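Local structure of 5-formaminoimidazole-4-carboxamide-1-(beta)-D-ribofuranosyl 5'-monophosphate synthetase (Methanocaldococcus jannaschii, 2R7L) at residues 79-91 against 104-116. The protein catalyses the ATP- and formate-dependent, folate-independent formylation of AICAR to FAICAR in purine biosynthesis, working as a homohexamer. Numbering follows the deposited sequence.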
loop_
_atom_site.group_PDB
_atom_site.type_symbol
_atom_site.label_atom_id
_atom_site.label_comp_id
_atom_site.label_asym_id
_atom_site.label_seq_id
_atom_site.Cartn_x
_atom_site.Cartn_y
_atom_site.Cartn_z
ATOM N N GLN A 79 -26.462 28.057 -5.358
ATOM C CA GLN A 79 -26.468 27.268 -6.579
ATOM C C GLN A 79 -25.455 27.811 -7.586
ATOM O O GLN A 79 -24.891 27.052 -8.376
ATOM C CB GLN A 79 -27.855 27.262 -7.212
ATOM C CG GLN A 79 -28.975 26.809 -6.298
ATOM C CD GLN A 79 -30.269 26.586 -7.054
ATOM O OE1 GLN A 79 -30.264 26.092 -8.182
ATOM N NE2 GLN A 79 -31.388 26.945 -6.433
ATOM N N GLU A 80 -25.236 29.124 -7.558
ATOM C CA GLU A 80 -24.318 29.768 -8.498
ATOM C C GLU A 80 -22.862 29.457 -8.201
ATOM O O GLU A 80 -22.111 29.079 -9.097
ATOM C CB GLU A 80 -24.542 31.284 -8.557
ATOM C CG GLU A 80 -25.121 31.757 -9.886
ATOM C CD GLU A 80 -24.125 31.653 -11.033
ATOM O OE1 GLU A 80 -22.975 32.108 -10.865
ATOM O OE2 GLU A 80 -24.492 31.121 -12.103
ATOM N N LYS A 81 -22.466 29.627 -6.944
ATOM C CA LYS A 81 -21.130 29.251 -6.516
ATOM C C LYS A 81 -20.823 27.807 -6.908
ATOM O O LYS A 81 -19.737 27.514 -7.402
ATOM C CB LYS A 81 -20.982 29.421 -5.009
ATOM C CG LYS A 81 -21.315 30.806 -4.509
ATOM C CD LYS A 81 -20.961 30.936 -3.039
ATOM C CE LYS A 81 -21.307 32.310 -2.499
ATOM N NZ LYS A 81 -20.974 32.412 -1.056
ATOM N N LEU A 82 -21.786 26.914 -6.695
ATOM C CA LEU A 82 -21.601 25.501 -7.013
ATOM C C LEU A 82 -21.422 25.284 -8.506
ATOM O O LEU A 82 -20.663 24.411 -8.933
ATOM C CB LEU A 82 -22.776 24.659 -6.505
ATOM C CG LEU A 82 -22.916 24.437 -4.997
ATOM C CD1 LEU A 82 -24.224 23.714 -4.689
ATOM C CD2 LEU A 82 -21.727 23.661 -4.446
ATOM N N ARG A 83 -22.130 26.078 -9.301
ATOM C CA ARG A 83 -22.032 25.977 -10.750
ATOM C C ARG A 83 -20.717 26.562 -11.259
ATOM O O ARG A 83 -20.163 26.082 -12.242
ATOM C CB ARG A 83 -23.220 26.665 -11.428
ATOM C CG ARG A 83 -24.449 25.780 -11.606
ATOM C CD ARG A 83 -25.489 26.488 -12.460
ATOM N NE ARG A 83 -25.808 27.800 -11.905
ATOM C CZ ARG A 83 -26.963 28.113 -11.327
ATOM N NH1 ARG A 83 -27.932 27.210 -11.244
ATOM N NH2 ARG A 83 -27.151 29.333 -10.840
ATOM N N GLU A 84 -20.224 27.592 -10.577
ATOM C CA GLU A 84 -18.980 28.250 -10.966
ATOM C C GLU A 84 -17.771 27.418 -10.556
ATOM O O GLU A 84 -16.659 27.642 -11.035
ATOM C CB GLU A 84 -18.883 29.637 -10.330
ATOM C CG GLU A 84 -19.782 30.688 -10.965
ATOM C CD GLU A 84 -19.750 32.012 -10.218
ATOM O OE1 GLU A 84 -18.997 32.121 -9.223
ATOM O OE2 GLU A 84 -20.478 32.946 -10.622
ATOM N N LEU A 85 -18.000 26.464 -9.658
ATOM C CA LEU A 85 -16.948 25.588 -9.167
ATOM C C LEU A 85 -16.958 24.280 -9.927
ATOM O O LEU A 85 -16.150 23.391 -9.655
ATOM C CB LEU A 85 -17.123 25.329 -7.672
ATOM C CG LEU A 85 -16.653 26.464 -6.763
ATOM C CD1 LEU A 85 -17.081 26.205 -5.337
ATOM C CD2 LEU A 85 -15.144 26.630 -6.847
ATOM N N ASN A 86 -17.875 24.169 -10.886
ATOM C CA ASN A 86 -18.022 22.951 -11.694
ATOM C C ASN A 86 -18.369 21.711 -10.861
ATOM O O ASN A 86 -17.966 20.590 -11.189
ATOM C CB ASN A 86 -16.767 22.710 -12.538
ATOM C CG ASN A 86 -16.373 23.931 -13.350
ATOM O OD1 ASN A 86 -17.006 24.255 -14.358
ATOM N ND2 ASN A 86 -15.327 24.619 -12.911
ATOM N N SER A 87 -19.140 21.923 -9.797
ATOM C CA SER A 87 -19.506 20.858 -8.863
ATOM C C SER A 87 -20.633 19.962 -9.349
ATOM O O SER A 87 -21.679 20.445 -9.799
ATOM C CB SER A 87 -19.912 21.456 -7.522
ATOM O OG SER A 87 -18.908 22.306 -6.994
ATOM N N ILE A 88 -20.408 18.654 -9.262
ATOM C CA ILE A 88 -21.488 17.676 -9.277
ATOM C C ILE A 88 -21.837 17.395 -7.817
ATOM O O ILE A 88 -20.980 16.951 -7.043
ATOM C CB ILE A 88 -21.070 16.366 -9.941
ATOM C CG1 ILE A 88 -20.685 16.600 -11.406
ATOM C CG2 ILE A 88 -22.181 15.313 -9.820
ATOM C CD1 ILE A 88 -20.208 15.342 -12.114
ATOM N N VAL A 89 -23.084 17.669 -7.438
ATOM C CA VAL A 89 -23.531 17.467 -6.059
ATOM C C VAL A 89 -23.905 16.013 -5.786
ATOM O O VAL A 89 -24.630 15.389 -6.568
ATOM C CB VAL A 89 -24.730 18.367 -5.707
ATOM C CG1 VAL A 89 -25.326 17.971 -4.355
ATOM C CG2 VAL A 89 -24.305 19.828 -5.700
ATOM N N VAL A 90 -23.395 15.475 -4.683
ATOM C CA VAL A 90 -23.801 14.142 -4.228
ATOM C C VAL A 90 -24.859 14.302 -3.131
ATOM O O VAL A 90 -24.582 14.847 -2.059
ATOM C CB VAL A 90 -22.599 13.304 -3.729
ATOM C CG1 VAL A 90 -23.065 11.973 -3.143
ATOM C CG2 VAL A 90 -21.615 13.062 -4.875
ATOM N N PRO A 91 -26.088 13.857 -3.415
ATOM C CA PRO A 91 -27.187 14.077 -2.489
ATOM C C PRO A 91 -27.191 13.072 -1.341
ATOM O O PRO A 91 -26.743 11.929 -1.499
ATOM C CB PRO A 91 -28.416 13.870 -3.371
ATOM C CG PRO A 91 -27.980 12.848 -4.355
ATOM C CD PRO A 91 -26.517 13.124 -4.620
ATOM N N VAL A 104 -35.593 20.497 -4.313
ATOM C CA VAL A 104 -34.638 19.603 -4.964
ATOM C C VAL A 104 -35.157 19.145 -6.321
ATOM O O VAL A 104 -34.385 18.992 -7.268
ATOM C CB VAL A 104 -34.314 18.352 -4.103
ATOM C CG1 VAL A 104 -33.522 17.341 -4.913
ATOM C CG2 VAL A 104 -33.548 18.734 -2.845
ATOM N N GLU A 105 -36.464 18.931 -6.422
ATOM C CA GLU A 105 -37.042 18.361 -7.641
ATOM C C GLU A 105 -37.185 19.369 -8.779
ATOM O O GLU A 105 -37.207 18.976 -9.947
ATOM C CB GLU A 105 -38.400 17.707 -7.359
ATOM C CG GLU A 105 -38.359 16.553 -6.368
ATOM C CD GLU A 105 -37.686 15.317 -6.928
ATOM O OE1 GLU A 105 -37.869 15.025 -8.127
ATOM O OE2 GLU A 105 -36.976 14.629 -6.164
ATOM N N ASN A 106 -37.287 20.657 -8.447
ATOM C CA ASN A 106 -37.537 21.679 -9.470
ATOM C C ASN A 106 -37.035 23.108 -9.194
ATOM O O ASN A 106 -37.403 24.044 -9.900
ATOM C CB ASN A 106 -39.023 21.698 -9.864
ATOM C CG ASN A 106 -39.953 21.483 -8.679
ATOM O OD1 ASN A 106 -39.898 22.211 -7.686
ATOM N ND2 ASN A 106 -40.827 20.486 -8.791
ATOM N N SER A 107 -36.183 23.275 -8.190
ATOM C CA SER A 107 -35.631 24.591 -7.881
ATOM C C SER A 107 -34.102 24.564 -7.734
ATOM O O SER A 107 -33.458 25.613 -7.699
ATOM C CB SER A 107 -36.287 25.147 -6.615
ATOM O OG SER A 107 -35.561 26.240 -6.077
ATOM N N PHE A 108 -33.525 23.365 -7.656
ATOM C CA PHE A 108 -32.081 23.217 -7.431
ATOM C C PHE A 108 -31.337 22.939 -8.735
ATOM O O PHE A 108 -31.172 21.787 -9.131
ATOM C CB PHE A 108 -31.797 22.110 -6.406
ATOM C CG PHE A 108 -30.419 22.175 -5.816
ATOM C CD1 PHE A 108 -29.464 21.227 -6.139
ATOM C CD2 PHE A 108 -30.078 23.194 -4.949
ATOM C CE1 PHE A 108 -28.191 21.292 -5.597
ATOM C CE2 PHE A 108 -28.804 23.264 -4.407
ATOM C CZ PHE A 108 -27.865 22.312 -4.732
ATOM N N LEU A 109 -30.892 24.002 -9.398
ATOM C CA LEU A 109 -30.266 23.881 -10.714
ATOM C C LEU A 109 -28.760 23.632 -10.626
ATOM O O LEU A 109 -27.954 24.506 -10.948
ATOM C CB LEU A 109 -30.558 25.123 -11.560
ATOM C CG LEU A 109 -32.019 25.351 -11.950
ATOM C CD1 LEU A 109 -32.196 26.726 -12.577
ATOM C CD2 LEU A 109 -32.499 24.256 -12.892
ATOM N N VAL A 110 -28.394 22.435 -10.180
ATOM C CA VAL A 110 -27.000 22.016 -10.100
ATOM C C VAL A 110 -26.959 20.537 -10.427
ATOM O O VAL A 110 -27.788 19.779 -9.935
ATOM C CB VAL A 110 -26.414 22.242 -8.695
ATOM C CG1 VAL A 110 -24.890 22.076 -8.709
ATOM C CG2 VAL A 110 -26.786 23.616 -8.180
ATOM N N PRO A 111 -26.016 20.119 -11.289
ATOM C CA PRO A 111 -25.903 18.704 -11.617
ATOM C C PRO A 111 -25.820 17.870 -10.343
ATOM O O PRO A 111 -25.204 18.295 -9.366
ATOM C CB PRO A 111 -24.592 18.636 -12.400
ATOM C CG PRO A 111 -24.473 19.977 -13.025
ATOM C CD PRO A 111 -25.024 20.934 -12.013
ATOM N N MET A 112 -26.448 16.702 -10.347
ATOM C CA MET A 112 -26.569 15.910 -9.129
ATOM C C MET A 112 -26.365 14.451 -9.463
ATOM O O MET A 112 -26.964 13.947 -10.406
ATOM C CB MET A 112 -27.949 16.108 -8.497
ATOM C CG MET A 112 -27.924 16.311 -6.987
ATOM S SD MET A 112 -29.578 16.441 -6.262
ATOM C CE MET A 112 -30.269 14.870 -6.805
ATOM N N PHE A 113 -25.507 13.776 -8.704
ATOM C CA PHE A 113 -25.294 12.350 -8.913
ATOM C C PHE A 113 -26.538 11.573 -8.476
ATOM O O PHE A 113 -27.051 11.786 -7.382
ATOM C CB PHE A 113 -24.066 11.870 -8.129
ATOM C CG PHE A 113 -23.751 10.417 -8.336
ATOM C CD1 PHE A 113 -23.044 9.999 -9.454
ATOM C CD2 PHE A 113 -24.169 9.466 -7.420
ATOM C CE1 PHE A 113 -22.754 8.659 -9.653
ATOM C CE2 PHE A 113 -23.885 8.124 -7.613
ATOM C CZ PHE A 113 -23.168 7.719 -8.728
ATOM N N GLY A 114 -27.018 10.680 -9.335
ATOM C CA GLY A 114 -28.198 9.880 -9.029
ATOM C C GLY A 114 -29.434 10.206 -9.857
ATOM O O GLY A 114 -29.399 11.060 -10.748
ATOM N N ASN A 115 -30.530 9.510 -9.558
ATOM C CA ASN A 115 -31.801 9.711 -10.250
ATOM C C ASN A 115 -32.693 10.637 -9.435
ATOM O O ASN A 115 -33.280 10.234 -8.437
ATOM C CB ASN A 115 -32.489 8.366 -10.524
ATOM C CG ASN A 115 -33.891 8.527 -11.092
ATOM O OD1 ASN A 115 -34.388 9.639 -11.221
ATOM N ND2 ASN A 115 -34.533 7.411 -11.430
ATOM N N ARG A 116 -32.773 11.887 -9.874
ATOM C CA ARG A 116 -33.461 12.954 -9.155
ATOM C C ARG A 116 -34.939 12.661 -8.885
ATOM O O ARG A 116 -35.460 13.006 -7.826
ATOM C CB ARG A 116 -33.355 14.241 -9.967
ATOM C CG ARG A 116 -33.455 15.508 -9.172
ATOM C CD ARG A 116 -33.425 16.687 -10.115
ATOM N NE ARG A 116 -32.908 17.889 -9.473
ATOM C CZ ARG A 116 -31.697 18.386 -9.689
ATOM N NH1 ARG A 116 -30.872 17.788 -10.542
ATOM N NH2 ARG A 116 -31.313 19.487 -9.058
#
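Val89, on the edge strand 87-89, is gripped through both backbone polar atoms by 104-116: its N donates to Pro111 O (2.9 Å), and its O accepts from Phe113 N (2.8 Å), an almost straight bond at 161°. Met112 CA adds a CA-H...O contact to the same carbonyl. The result is a single beta bridge, Val89 with Met112, on the flank of the strand away from 20-24, its parallel neighbour in the four-stranded Rossmann-like sheet.

The close apolar packing lies around Val110, between Gln79, Leu82, Val89 and Phe108. Val110 reaches Val89 CG2 with its CG1 (3.8 Å), which lies anti to the backbone N (chi1 -168°), while its CG2 meets Gln79 CB and lies over one face of the Phe108 ring, offset toward its rim. Leu82 CD1 approaches Phe108 CZ at 3.9 Å, and Phe95 meets that ring edge-to-face. Farther along, the Met112 chain bends at its end to bring CE against Pro91 CG. Ile88, Val90 and Phe113 share helix 339-353 as a cover.

The buried Gln79 amide donates from NE2 to Ser107 O (2.8 Å) and to Lys74 O, which should fix its rotation; OE1 accepts from Leu109 N at 2.5 Å, too short for that length to be trusted. On the looser, partly exposed side, Arg83 NH1 donates a bent hydrogen bond (135°) to a lone pair of Leu109 O in the carbonyl plane, with that oxygen tilted out of the guanidinium plane. Its NH2 pairs with Glu76 and weakly with Glu80.

Main-chain bonds thus hold Val89 of the edge strand, while Gln79 and Arg83 of helix 76-84 engage peptide groups of Ser107 and Leu109.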